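Local coordinates for aldo-keto reductase family 1 member C1 (Caenorhabditis elegans, PDB 1QWK), which probably reduces aldoses and related carbonyl compounds with NADPH, as a TIM-barrel enzyme of the aldo-keto reductase family, at residues I127-P130 / V131-W135; G94-R97 / E98-K102; G69-R73 / E74-I78; I8-S11 / N12-M16. All blocks are in the same frame, centred on the assembly; numbering follows the deposited sequence.

Contact 1 (I127-P130 / V131-W135); sequences IASP and VEDVW
V131 follows straight on P130 but turns its side chain away from it, packing on W155 and on Q159 and R162 of helix 157-164, while V131 N donates to E309 OE2 from the C-terminal tail. At E132 the chain kinks (chi2 95°) and folds back, which brings OE1 to 3.3 Å from P130 CB. That oxygen has its main partner in R162, a salt bridge; R162 also touches P130. This is the first turn of helix 131-143, one of the helices packed round the TIM barrel, with P130 as N-cap. Proline offers no polar side chain to cap with, so the E309 carboxylate meets an N-H of the first turn instead, and the acidic groups here are likely to sit well with the helix dipole. D133 has CG anti to its own carbonyl carbon (chi1 -70°), turning the carboxylate back to the CG-CD edge of the proline ring. The fit is tight: D133 OD2 lies 3.0 Å from P130 CG. D133 OD2 accepts a 2.7 Å hydrogen bond from a water, and the same water is hydrogen-bonded to S129 OG. D133 N makes a weak bond to P130 O at 2.9 Å. V134 N reaches that oxygen at 3.2 Å, straighter (157°) and in the carbonyl plane, and V134 CG2 closes over it, 3.6 Å from P130 O.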
ATOM      1  N   ILE A 127      -9.518 -10.929 -19.577  1.00 19.78           N
ATOM      2  CA  ILE A 127      -8.434 -11.496 -20.364  1.00 20.32           C
ATOM      3  C   ILE A 127      -7.874 -12.572 -19.448  1.00 20.45           C
ATOM      4  O   ILE A 127      -7.279 -12.274 -18.411  1.00 20.67           O
ATOM      5  CB  ILE A 127      -7.343 -10.463 -20.709  1.00 19.22           C
ATOM      6  CG1 ILE A 127      -7.919  -9.388 -21.629  1.00 22.10           C
ATOM      7  CG2 ILE A 127      -6.174 -11.159 -21.406  1.00 19.06           C
ATOM      8  CD1 ILE A 127      -6.910  -8.342 -22.073  1.00 22.33           C
ATOM      9  N   ALA A 128      -8.100 -13.825 -19.829  1.00 21.88           N
ATOM     10  CA  ALA A 128      -7.673 -14.970 -19.041  1.00 21.91           C
ATOM     11  C   ALA A 128      -6.189 -15.276 -19.136  1.00 23.02           C
ATOM     12  O   ALA A 128      -5.799 -16.368 -19.547  1.00 23.90           O
ATOM     13  CB  ALA A 128      -8.483 -16.202 -19.441  1.00 25.04           C
ATOM     14  N   SER A 129      -5.362 -14.313 -18.749  1.00 20.93           N
ATOM     15  CA  SER A 129      -3.920 -14.501 -18.770  1.00 20.82           C
ATOM     16  C   SER A 129      -3.500 -15.017 -17.398  1.00 19.32           C
ATOM     17  O   SER A 129      -3.612 -14.312 -16.396  1.00 20.29           O
ATOM     18  CB  SER A 129      -3.220 -13.174 -19.072  1.00 21.15           C
ATOM     19  OG  SER A 129      -1.823 -13.376 -19.240  1.00 24.58           O
ATOM     20  N   PRO A 130      -3.011 -16.264 -17.328  1.00 19.98           N
ATOM     21  CA  PRO A 130      -2.596 -16.821 -16.035  1.00 19.80           C
ATOM     22  C   PRO A 130      -1.558 -15.958 -15.327  1.00 19.26           C
ATOM     23  O   PRO A 130      -0.749 -15.293 -15.974  1.00 19.13           O
ATOM     24  CB  PRO A 130      -2.057 -18.202 -16.411  1.00 20.96           C
ATOM     25  CG  PRO A 130      -1.532 -17.991 -17.800  1.00 22.80           C
ATOM     26  CD  PRO A 130      -2.616 -17.153 -18.437  1.00 19.24           C
ATOM     27  N   VAL A 131      -1.587 -15.963 -13.998  1.00 18.16           N
ATOM     28  CA  VAL A 131      -0.640 -15.158 -13.233  1.00 20.49           C
ATOM     29  C   VAL A 131       0.798 -15.522 -13.583  1.00 20.17           C
ATOM     30  O   VAL A 131       1.709 -14.712 -13.400  1.00 19.86           O
ATOM     31  CB  VAL A 131      -0.856 -15.299 -11.695  1.00 19.62           C
ATOM     32  CG1 VAL A 131      -2.189 -14.678 -11.297  1.00 21.54           C
ATOM     33  CG2 VAL A 131      -0.801 -16.754 -11.281  1.00 21.67           C
ATOM     34  N   GLU A 132       1.010 -16.735 -14.089  1.00 20.05           N
ATOM     35  CA  GLU A 132       2.357 -17.141 -14.468  1.00 20.32           C
ATOM     36  C   GLU A 132       2.838 -16.280 -15.635  1.00 19.86           C
ATOM     37  O   GLU A 132       3.991 -15.851 -15.662  1.00 21.03           O
ATOM     38  CB  GLU A 132       2.402 -18.623 -14.858  1.00 20.73           C
ATOM     39  CG  GLU A 132       2.248 -19.574 -13.677  1.00 21.12           C
ATOM     40  CD  GLU A 132       0.823 -20.038 -13.475  1.00 23.77           C
ATOM     41  OE1 GLU A 132      -0.105 -19.372 -13.990  1.00 24.10           O
ATOM     42  OE2 GLU A 132       0.631 -21.069 -12.790  1.00 23.27           O
ATOM     43  N   ASP A 133       1.953 -16.022 -16.593  1.00 19.66           N
ATOM     44  CA  ASP A 133       2.311 -15.204 -17.747  1.00 20.33           C
ATOM     45  C   ASP A 133       2.502 -13.751 -17.338  1.00 20.42           C
ATOM     46  O   ASP A 133       3.359 -13.045 -17.882  1.00 20.51           O
ATOM     47  CB  ASP A 133       1.239 -15.310 -18.837  1.00 21.90           C
ATOM     48  CG  ASP A 133       1.224 -16.674 -19.505  1.00 25.76           C
ATOM     49  OD1 ASP A 133       2.257 -17.381 -19.447  1.00 29.14           O
ATOM     50  OD2 ASP A 133       0.190 -17.034 -20.106  1.00 26.87           O
ATOM     51  N   VAL A 134       1.702 -13.308 -16.374  1.00 18.18           N
ATOM     52  CA  VAL A 134       1.796 -11.942 -15.872  1.00 17.52           C
ATOM     53  C   VAL A 134       3.142 -11.773 -15.179  1.00 17.48           C
ATOM     54  O   VAL A 134       3.868 -10.804 -15.424  1.00 16.93           O
ATOM     55  CB  VAL A 134       0.672 -11.632 -14.849  1.00 16.65           C
ATOM     56  CG1 VAL A 134       0.883 -10.244 -14.236  1.00 17.86           C
ATOM     57  CG2 VAL A 134      -0.681 -11.697 -15.528  1.00 17.89           C
ATOM     58  N   TRP A 135       3.490 -12.722 -14.317  1.00 16.75           N
ATOM     59  CA  TRP A 135       4.757 -12.609 -13.610  1.00 17.66           C
ATOM     60  C   TRP A 135       5.982 -12.623 -14.532  1.00 17.86           C
ATOM     61  O   TRP A 135       6.979 -11.957 -14.248  1.00 18.68           O
ATOM     62  CB  TRP A 135       4.896 -13.706 -12.556  1.00 17.54           C
ATOM     63  CG  TRP A 135       6.033 -13.430 -11.639  1.00 16.93           C
ATOM     64  CD1 TRP A 135       7.168 -14.165 -11.495  1.00 16.74           C
ATOM     65  CD2 TRP A 135       6.185 -12.278 -10.801  1.00 16.17           C
ATOM     66  NE1 TRP A 135       8.028 -13.540 -10.622  1.00 17.02           N
ATOM     67  CE2 TRP A 135       7.450 -12.379 -10.181  1.00 15.49           C
ATOM     68  CE3 TRP A 135       5.376 -11.164 -10.519  1.00 16.00           C
ATOM     69  CZ2 TRP A 135       7.929 -11.411  -9.291  1.00 16.55           C
ATOM     70  CZ3 TRP A 135       5.854 -10.199  -9.633  1.00 16.93           C
ATOM     71  CH2 TRP A 135       7.119 -10.331  -9.032  1.00 16.59           C
TER
HETATM   72  O   HOH W   1      -1.123 -15.023 -21.322  1.00 27.52           O

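Contact 2 (G94-R97 / E98-K102); sequences GGLR and ESLKK
L96 and L100 stand one turn apart on helix 92-103, and backbone and side chains both join them. The backbone bonds come first. E98 N reaches G94 O at 3.1 Å, S99 N reaches G95 O at 3.0 Å, L100 N reaches L96 O at 2.9 Å, and K101 N reaches R97 O at 3.0 Å. Four successive i to i+4 bonds make this an unbroken piece of alpha helix, and the two glycines at its start keep to helical backbone angles like the rest.

The apolar contact is a single pair: L96 CD1 comes to 4.2 Å from L100 CG. L100 has CG anti to its own carbonyl carbon (chi1 -72°), which swings CG back toward the preceding turn until L100 CG sits 3.3 Å from L96 O. Beyond this pair, L96 goes on to L146 and L100 to V108, both in loops.

S99 and R97 have their polar partners outside this pair of segments. S99 OG lies 3.4 Å from G95 O, but its hydrogen bond is with E55 OE2, and the serine also touches S50. R97 runs out extended from CG to NE, and its NE pairs in a salt bridge with E93 OE2, one turn back.

G95, L96, S99 and L100 are buried, whereas R97 and K101 are exposed: the division of an amphipathic helix. It is the helix of the beta-alpha-beta crossover from strand 77-82 to strand 110-113, the repeating element of a TIM barrel.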
ATOM      1  N   GLY A  94       5.384  -1.368 -21.769  1.00 21.99           N
ATOM      2  CA  GLY A  94       4.843  -0.111 -22.255  1.00 22.39           C
ATOM      3  C   GLY A  94       4.199   0.681 -21.132  1.00 22.51           C
ATOM      4  O   GLY A  94       4.362   1.899 -21.038  1.00 21.37           O
ATOM      5  N   GLY A  95       3.462  -0.017 -20.271  1.00 21.60           N
ATOM      6  CA  GLY A  95       2.807   0.644 -19.155  1.00 20.60           C
ATOM      7  C   GLY A  95       3.812   1.238 -18.182  1.00 19.99           C
ATOM      8  O   GLY A  95       3.650   2.363 -17.717  1.00 21.03           O
ATOM      9  N   LEU A  96       4.860   0.483 -17.871  1.00 20.28           N
ATOM     10  CA  LEU A  96       5.873   0.966 -16.947  1.00 19.90           C
ATOM     11  C   LEU A  96       6.615   2.170 -17.519  1.00 20.97           C
ATOM     12  O   LEU A  96       6.865   3.145 -16.810  1.00 20.49           O
ATOM     13  CB  LEU A  96       6.864  -0.148 -16.610  1.00 19.34           C
ATOM     14  CG  LEU A  96       8.019   0.223 -15.670  1.00 19.50           C
ATOM     15  CD1 LEU A  96       7.494   0.884 -14.398  1.00 22.25           C
ATOM     16  CD2 LEU A  96       8.802  -1.030 -15.336  1.00 22.91           C
ATOM     17  N   ARG A  97       6.962   2.114 -18.801  1.00 21.88           N
ATOM     18  CA  ARG A  97       7.673   3.233 -19.407  1.00 23.54           C
ATOM     19  C   ARG A  97       6.810   4.487 -19.402  1.00 23.52           C
ATOM     20  O   ARG A  97       7.319   5.603 -19.264  1.00 23.27           O
ATOM     21  CB  ARG A  97       8.126   2.883 -20.830  1.00 24.41           C
ATOM     22  CG  ARG A  97       9.309   1.920 -20.849  1.00 26.00           C
ATOM     23  CD  ARG A  97       9.840   1.693 -22.252  1.00 27.91           C
ATOM     24  NE  ARG A  97      10.952   0.742 -22.275  1.00 29.08           N
ATOM     25  CZ  ARG A  97      12.186   1.014 -21.859  1.00 30.15           C
ATOM     26  NH1 ARG A  97      12.483   2.216 -21.384  1.00 30.12           N
ATOM     27  NH2 ARG A  97      13.126   0.082 -21.924  1.00 31.87           N
ATOM     28  N   GLU A  98       5.500   4.311 -19.531  1.00 23.76           N
ATOM     29  CA  GLU A  98       4.602   5.459 -19.505  1.00 25.25           C
ATOM     30  C   GLU A  98       4.574   6.039 -18.088  1.00 23.55           C
ATOM     31  O   GLU A  98       4.598   7.258 -17.913  1.00 23.39           O
ATOM     32  CB  GLU A  98       3.195   5.048 -19.950  1.00 28.63           C
ATOM     33  CG  GLU A  98       2.209   6.210 -20.044  1.00 33.23           C
ATOM     34  CD  GLU A  98       2.769   7.387 -20.831  1.00 36.73           C
ATOM     35  OE1 GLU A  98       3.196   7.186 -21.988  1.00 37.16           O
ATOM     36  OE2 GLU A  98       2.777   8.514 -20.290  1.00 38.16           O
ATOM     37  N   SER A  99       4.528   5.169 -17.079  1.00 20.55           N
ATOM     38  CA  SER A  99       4.526   5.630 -15.695  1.00 20.01           C
ATOM     39  C   SER A  99       5.837   6.367 -15.389  1.00 18.87           C
ATOM     40  O   SER A  99       5.835   7.385 -14.695  1.00 19.34           O
ATOM     41  CB  SER A  99       4.359   4.454 -14.723  1.00 20.29           C
ATOM     42  OG  SER A  99       3.050   3.906 -14.797  1.00 21.64           O
ATOM     43  N   LEU A 100       6.950   5.853 -15.908  1.00 19.59           N
ATOM     44  CA  LEU A 100       8.248   6.480 -15.690  1.00 20.91           C
ATOM     45  C   LEU A 100       8.297   7.865 -16.333  1.00 22.43           C
ATOM     46  O   LEU A 100       8.889   8.796 -15.782  1.00 23.92           O
ATOM     47  CB  LEU A 100       9.372   5.598 -16.250  1.00 21.37           C
ATOM     48  CG  LEU A 100       9.667   4.314 -15.472  1.00 22.01           C
ATOM     49  CD1 LEU A 100      10.702   3.482 -16.216  1.00 23.11           C
ATOM     50  CD2 LEU A 100      10.170   4.666 -14.078  1.00 22.91           C
ATOM     51  N   LYS A 101       7.673   8.005 -17.496  1.00 23.24           N
ATOM     52  CA  LYS A 101       7.649   9.293 -18.180  1.00 24.65           C
ATOM     53  C   LYS A 101       6.892  10.319 -17.337  1.00 25.06           C
ATOM     54  O   LYS A 101       7.355  11.445 -17.148  1.00 23.89           O
ATOM     55  CB  LYS A 101       6.982   9.152 -19.550  1.00 27.63           C
ATOM     56  CG  LYS A 101       6.893  10.447 -20.335  1.00 30.99           C
ATOM     57  CD  LYS A 101       6.173  10.231 -21.659  1.00 34.56           C
ATOM     58  CE  LYS A 101       6.138  11.510 -22.485  1.00 36.30           C
ATOM     59  NZ  LYS A 101       5.552  12.644 -21.713  1.00 39.82           N
ATOM     60  N   LYS A 102       5.729   9.925 -16.824  1.00 22.95           N
ATOM     61  CA  LYS A 102       4.922  10.820 -15.997  1.00 23.93           C
ATOM     62  C   LYS A 102       5.629  11.167 -14.689  1.00 23.32           C
ATOM     63  O   LYS A 102       5.580  12.308 -14.225  1.00 23.90           O
ATOM     64  CB  LYS A 102       3.566  10.178 -15.691  1.00 24.90           C
ATOM     65  CG  LYS A 102       2.685   9.994 -16.911  1.00 27.12           C
ATOM     66  CD  LYS A 102       1.482   9.116 -16.599  1.00 28.77           C
ATOM     67  CE  LYS A 102       0.606   8.930 -17.826  1.00 29.38           C
ATOM     68  NZ  LYS A 102      -0.445   7.911 -17.590  1.00 31.94           N
TER

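Contact 3 (G69-R73 / E74-I78); sequences GVVKR and EELFI
The R73 guanidinium has I78 CG1 over one face, 4.0 Å above its plane and shifted toward the rim. At the edge, in plane, sits L76 O, which takes a weak 2.9 Å bond from R73 NH1. The arginine chain bends at chi2 (69°), bringing the group round alongside the residues following it. NH2 forms a salt bridge with D109 OD2 and a hydrogen bond with Y107 O. With an alanine in place of this arginine, D109 is likely to lose its charged mate, and L76 O and Y107 O these N-H donors. The E75 chain, carrying the second flat group, runs out extended and brings OE1 to K72 N, accepting at 2.8 Å through its anti lone pair. E75 N bonds K72 O at 2.9 Å and L76 N bonds R73 O at the same 2.9 Å, i to i+3 bonds of a short 3-10 turn between helix 55-68 and barrel strand 77-82. Beside this turn V71 CG2 meets L76 CD1 at 3.8 Å. D109 OD2 also accepts from I78 N, so one carboxylate oxygen holds both the arginine and the start of strand 77-82; the positive charge beside it is likely to keep D109 ionised.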
ATOM      1  N   GLY A  69      16.411  20.977  -2.822  1.00 36.18           N
ATOM      2  CA  GLY A  69      17.485  20.361  -2.066  1.00 34.49           C
ATOM      3  C   GLY A  69      17.014  19.626  -0.825  1.00 34.23           C
ATOM      4  O   GLY A  69      17.808  19.334   0.069  1.00 35.01           O
ATOM      5  N   VAL A  70      15.722  19.321  -0.766  1.00 33.15           N
ATOM      6  CA  VAL A  70      15.159  18.618   0.379  1.00 31.78           C
ATOM      7  C   VAL A  70      15.705  17.197   0.451  1.00 31.04           C
ATOM      8  O   VAL A  70      16.085  16.723   1.520  1.00 31.81           O
ATOM      9  CB  VAL A  70      13.621  18.557   0.292  1.00 31.83           C
ATOM     10  CG1 VAL A  70      13.058  17.831   1.505  1.00 32.04           C
ATOM     11  CG2 VAL A  70      13.055  19.966   0.206  1.00 31.79           C
ATOM     12  N   VAL A  71      15.736  16.521  -0.692  1.00 30.29           N
ATOM     13  CA  VAL A  71      16.247  15.157  -0.766  1.00 29.09           C
ATOM     14  C   VAL A  71      16.830  14.886  -2.145  1.00 29.23           C
ATOM     15  O   VAL A  71      16.687  15.692  -3.065  1.00 28.33           O
ATOM     16  CB  VAL A  71      15.132  14.104  -0.500  1.00 30.11           C
ATOM     17  CG1 VAL A  71      14.726  14.123   0.961  1.00 29.68           C
ATOM     18  CG2 VAL A  71      13.925  14.383  -1.386  1.00 27.88           C
ATOM     19  N   LYS A  72      17.507  13.750  -2.269  1.00 30.00           N
ATOM     20  CA  LYS A  72      18.084  13.321  -3.533  1.00 30.40           C
ATOM     21  C   LYS A  72      17.267  12.110  -3.972  1.00 30.20           C
ATOM     22  O   LYS A  72      16.645  11.448  -3.142  1.00 29.61           O
ATOM     23  CB  LYS A  72      19.544  12.911  -3.348  1.00 33.04           C
ATOM     24  CG  LYS A  72      20.476  14.065  -3.042  1.00 36.70           C
ATOM     25  CD  LYS A  72      21.913  13.595  -2.920  1.00 38.87           C
ATOM     26  CE  LYS A  72      22.858  14.776  -2.768  1.00 40.94           C
ATOM     27  NZ  LYS A  72      22.776  15.690  -3.949  1.00 42.77           N
ATOM     28  N   ARG A  73      17.268  11.828  -5.271  1.00 29.77           N
ATOM     29  CA  ARG A  73      16.522  10.693  -5.811  1.00 30.46           C
ATOM     30  C   ARG A  73      16.799   9.403  -5.052  1.00 30.23           C
ATOM     31  O   ARG A  73      15.876   8.672  -4.691  1.00 30.51           O
ATOM     32  CB  ARG A  73      16.879  10.475  -7.284  1.00 30.74           C
ATOM     33  CG  ARG A  73      16.341   9.165  -7.863  1.00 30.49           C
ATOM     34  CD  ARG A  73      14.831   9.216  -7.983  1.00 29.92           C
ATOM     35  NE  ARG A  73      14.244   7.966  -8.473  1.00 28.71           N
ATOM     36  CZ  ARG A  73      13.902   6.939  -7.700  1.00 27.88           C
ATOM     37  NH1 ARG A  73      14.089   6.997  -6.389  1.00 23.68           N
ATOM     38  NH2 ARG A  73      13.340   5.864  -8.236  1.00 24.15           N
ATOM     39  N   GLU A  74      18.078   9.130  -4.818  1.00 29.49           N
ATOM     40  CA  GLU A  74      18.501   7.914  -4.132  1.00 31.12           C
ATOM     41  C   GLU A  74      17.910   7.769  -2.734  1.00 29.10           C
ATOM     42  O   GLU A  74      17.829   6.660  -2.208  1.00 29.24           O
ATOM     43  CB  GLU A  74      20.030   7.873  -4.041  1.00 34.62           C
ATOM     44  CG  GLU A  74      20.601   6.490  -3.765  1.00 41.30           C
ATOM     45  CD  GLU A  74      20.487   5.566  -4.965  1.00 45.50           C
ATOM     46  OE1 GLU A  74      21.082   5.886  -6.018  1.00 48.29           O
ATOM     47  OE2 GLU A  74      19.803   4.523  -4.863  1.00 49.13           O
ATOM     48  N   GLU A  75      17.500   8.883  -2.137  1.00 27.17           N
ATOM     49  CA  GLU A  75      16.934   8.864  -0.790  1.00 26.20           C
ATOM     50  C   GLU A  75      15.440   8.565  -0.773  1.00 25.06           C
ATOM     51  O   GLU A  75      14.867   8.321   0.287  1.00 25.33           O
ATOM     52  CB  GLU A  75      17.170  10.207  -0.098  1.00 26.91           C
ATOM     53  CG  GLU A  75      18.622  10.522   0.185  1.00 30.65           C
ATOM     54  CD  GLU A  75      18.794  11.883   0.823  1.00 33.28           C
ATOM     55  OE1 GLU A  75      18.460  12.893   0.167  1.00 33.19           O
ATOM     56  OE2 GLU A  75      19.258  11.944   1.980  1.00 37.87           O
ATOM     57  N   LEU A  76      14.817   8.597  -1.945  1.00 23.09           N
ATOM     58  CA  LEU A  76      13.387   8.340  -2.054  1.00 21.65           C
ATOM     59  C   LEU A  76      13.087   6.969  -2.643  1.00 21.42           C
ATOM     60  O   LEU A  76      13.779   6.505  -3.548  1.00 22.44           O
ATOM     61  CB  LEU A  76      12.719   9.411  -2.918  1.00 22.21           C
ATOM     62  CG  LEU A  76      12.652  10.834  -2.364  1.00 23.58           C
ATOM     63  CD1 LEU A  76      12.010  11.747  -3.407  1.00 25.99           C
ATOM     64  CD2 LEU A  76      11.843  10.861  -1.074  1.00 24.88           C
ATOM     65  N   PHE A  77      12.053   6.327  -2.111  1.00 19.65           N
ATOM     66  CA  PHE A  77      11.623   5.016  -2.579  1.00 17.69           C
ATOM     67  C   PHE A  77      10.269   5.244  -3.239  1.00 17.15           C
ATOM     68  O   PHE A  77       9.301   5.626  -2.575  1.00 15.40           O
ATOM     69  CB  PHE A  77      11.475   4.046  -1.399  1.00 16.68           C
ATOM     70  CG  PHE A  77      11.315   2.602  -1.807  1.00 16.86           C
ATOM     71  CD1 PHE A  77      12.390   1.716  -1.719  1.00 17.03           C
ATOM     72  CD2 PHE A  77      10.095   2.134  -2.296  1.00 17.05           C
ATOM     73  CE1 PHE A  77      12.256   0.382  -2.101  1.00 16.55           C
ATOM     74  CE2 PHE A  77       9.944   0.804  -2.682  1.00 16.98           C
ATOM     75  CZ  PHE A  77      11.029  -0.079  -2.590  1.00 17.05           C
ATOM     76  N   ILE A  78      10.204   5.027  -4.550  1.00 17.03           N
ATOM     77  CA  ILE A  78       8.967   5.227  -5.301  1.00 18.10           C
ATOM     78  C   ILE A  78       8.367   3.897  -5.754  1.00 17.24           C
ATOM     79  O   ILE A  78       9.035   3.098  -6.409  1.00 18.19           O
ATOM     80  CB  ILE A  78       9.212   6.098  -6.560  1.00 19.12           C
ATOM     81  CG1 ILE A  78       9.872   7.427  -6.161  1.00 19.68           C
ATOM     82  CG2 ILE A  78       7.899   6.322  -7.307  1.00 20.57           C
ATOM     83  CD1 ILE A  78       9.097   8.238  -5.145  1.00 21.38           C
TER

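Contact 4 (I8-S11 / N12-M16); sequences IKLS and NGVEM
L10 packs across the hairpin on V14. Its CB lies 3.3 Å from V14 O and also meets N12 OD1; CG stays against V14 O; CD1 ends 4.0 Å from V14 CB, and CD2 comes to 4.3 Å from M16 CB. With L10 CG anti to the carbonyl carbon (chi1 -57°), both methyls are sent onto the face shared with M16, where S197 also packs on L10. The N12 side chain turns forward along the chain, OD1 accepting from V14 N at 3.2 Å to form an Asx turn. Its ND2 binds Y142 OH and K148 O. Replaced by an alanine, N12 would give up OD1 and ND2, which is likely to leave V14 N without its acceptor and the turn without its link to Y142 and K148. On the other face K9 NZ gives a weak 3.2 Å bond to G13 O. In the backbone G13 N closes a type I turn on L10 O at 2.9 Å, and L10 N bonds V14 O at 2.8 Å. G13, with its positive phi (94°), completes a G1 bulge. Beyond it K9 faces E15 in a non-hydrogen-bonded pair and I8 faces M16 in a hydrogen-bonded one. This is a 3:5 beta hairpin, the N-terminal hairpin that in aldo-keto reductases closes the bottom of the barrel.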
ATOM      1  N   ILE A   8      12.788  -2.022   5.641  1.00 21.71           N
ATOM      2  CA  ILE A   8      12.720  -3.476   5.610  1.00 22.37           C
ATOM      3  C   ILE A   8      13.609  -3.896   4.446  1.00 22.55           C
ATOM      4  O   ILE A   8      13.542  -3.310   3.364  1.00 22.74           O
ATOM      5  CB  ILE A   8      11.274  -3.967   5.353  1.00 24.79           C
ATOM      6  CG1 ILE A   8      10.416  -3.713   6.595  1.00 27.81           C
ATOM      7  CG2 ILE A   8      11.264  -5.448   4.983  1.00 25.55           C
ATOM      8  CD1 ILE A   8      10.905  -4.430   7.835  1.00 32.11           C
ATOM      9  N   LYS A   9      14.454  -4.897   4.668  1.00 21.42           N
ATOM     10  CA  LYS A   9      15.348  -5.368   3.620  1.00 20.99           C
ATOM     11  C   LYS A   9      14.647  -6.425   2.773  1.00 21.42           C
ATOM     12  O   LYS A   9      14.235  -7.469   3.281  1.00 21.16           O
ATOM     13  CB  LYS A   9      16.624  -5.950   4.239  1.00 24.69           C
ATOM     14  CG  LYS A   9      17.699  -6.309   3.231  1.00 29.45           C
ATOM     15  CD  LYS A   9      18.938  -6.870   3.924  1.00 32.81           C
ATOM     16  CE  LYS A   9      20.049  -7.171   2.925  1.00 36.41           C
ATOM     17  NZ  LYS A   9      20.496  -5.942   2.205  1.00 39.84           N
ATOM     18  N   LEU A  10      14.493  -6.135   1.483  1.00 17.51           N
ATOM     19  CA  LEU A  10      13.854  -7.068   0.555  1.00 18.69           C
ATOM     20  C   LEU A  10      14.823  -8.219   0.256  1.00 18.65           C
ATOM     21  O   LEU A  10      16.025  -8.099   0.500  1.00 19.45           O
ATOM     22  CB  LEU A  10      13.463  -6.345  -0.739  1.00 17.37           C
ATOM     23  CG  LEU A  10      12.529  -5.136  -0.573  1.00 19.76           C
ATOM     24  CD1 LEU A  10      12.131  -4.590  -1.938  1.00 18.04           C
ATOM     25  CD2 LEU A  10      11.288  -5.553   0.212  1.00 19.92           C
ATOM     26  N   SER A  11      14.308  -9.325  -0.277  1.00 18.96           N
ATOM     27  CA  SER A  11      15.148 -10.495  -0.555  1.00 19.13           C
ATOM     28  C   SER A  11      16.326 -10.249  -1.502  1.00 20.73           C
ATOM     29  O   SER A  11      17.288 -11.017  -1.498  1.00 23.58           O
ATOM     30  CB  SER A  11      14.297 -11.659  -1.078  1.00 21.89           C
ATOM     31  OG  SER A  11      13.732 -11.378  -2.343  1.00 22.47           O
ATOM     32  N   ASN A  12      16.262  -9.186  -2.300  1.00 18.95           N
ATOM     33  CA  ASN A  12      17.354  -8.877  -3.216  1.00 18.35           C
ATOM     34  C   ASN A  12      18.281  -7.790  -2.666  1.00 19.66           C
ATOM     35  O   ASN A  12      19.135  -7.265  -3.386  1.00 20.68           O
ATOM     36  CB  ASN A  12      16.810  -8.461  -4.588  1.00 18.42           C
ATOM     37  CG  ASN A  12      16.021  -7.169  -4.537  1.00 18.60           C
ATOM     38  OD1 ASN A  12      15.669  -6.691  -3.463  1.00 18.90           O
ATOM     39  ND2 ASN A  12      15.734  -6.602  -5.707  1.00 17.71           N
ATOM     40  N   GLY A  13      18.109  -7.456  -1.390  1.00 19.43           N
ATOM     41  CA  GLY A  13      18.959  -6.459  -0.759  1.00 20.04           C
ATOM     42  C   GLY A  13      18.450  -5.032  -0.748  1.00 20.15           C
ATOM     43  O   GLY A  13      18.984  -4.189  -0.022  1.00 20.67           O
ATOM     44  N   VAL A  14      17.428  -4.749  -1.548  1.00 19.65           N
ATOM     45  CA  VAL A  14      16.860  -3.411  -1.607  1.00 19.22           C
ATOM     46  C   VAL A  14      16.179  -3.053  -0.290  1.00 19.86           C
ATOM     47  O   VAL A  14      15.417  -3.850   0.257  1.00 20.04           O
ATOM     48  CB  VAL A  14      15.827  -3.302  -2.750  1.00 18.49           C
ATOM     49  CG1 VAL A  14      15.095  -1.965  -2.675  1.00 18.19           C
ATOM     50  CG2 VAL A  14      16.526  -3.454  -4.088  1.00 19.95           C
ATOM     51  N   GLU A  15      16.470  -1.857   0.219  1.00 19.00           N
ATOM     52  CA  GLU A  15      15.878  -1.375   1.468  1.00 21.29           C
ATOM     53  C   GLU A  15      14.605  -0.578   1.188  1.00 19.78           C
ATOM     54  O   GLU A  15      14.632   0.401   0.444  1.00 22.48           O
ATOM     55  CB  GLU A  15      16.883  -0.490   2.212  1.00 22.51           C
ATOM     56  CG  GLU A  15      18.050  -1.248   2.828  1.00 29.51           C
ATOM     57  CD  GLU A  15      17.732  -1.783   4.212  1.00 36.04           C
ATOM     58  OE1 GLU A  15      16.780  -2.584   4.346  1.00 37.79           O
ATOM     59  OE2 GLU A  15      18.434  -1.397   5.175  1.00 39.98           O
ATOM     60  N   MET A  16      13.492  -0.997   1.787  1.00 18.76           N
ATOM     61  CA  MET A  16      12.210  -0.319   1.597  1.00 17.61           C
ATOM     62  C   MET A  16      11.723   0.336   2.890  1.00 18.10           C
ATOM     63  O   MET A  16      11.519  -0.340   3.894  1.00 18.38           O
ATOM     64  CB  MET A  16      11.154  -1.321   1.111  1.00 18.14           C
ATOM     65  CG  MET A  16       9.751  -0.736   0.966  1.00 18.62           C
ATOM     66  SD  MET A  16       8.531  -1.947   0.384  1.00 21.38           S
ATOM     67  CE  MET A  16       8.280  -2.913   1.881  1.00 22.34           C
TER

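Overall arrangement
Along the chain the order is contact 4, contact 3, contact 2, contact 1, one after another. Contact 4 is the hairpin of strands 7-9 and 15-17, outside the eight-stranded parallel barrel sheet. Contact 3 leads into the barrel strand 77-82, contact 2 lies on the next helix, 92-103, and contact 1 starts helix 131-143. Only contacts 3 and 4 touch: F77 packs on V14, E15 and M16, joining the hairpin to a barrel strand, with the two centres about 17 Å apart. Contacts 2 and 3 have centres about 19 Å apart, and contacts 1 and 3 about 34 Å. Together they sample the closing hairpin, a strand entry and two outer helices of one TIM barrel.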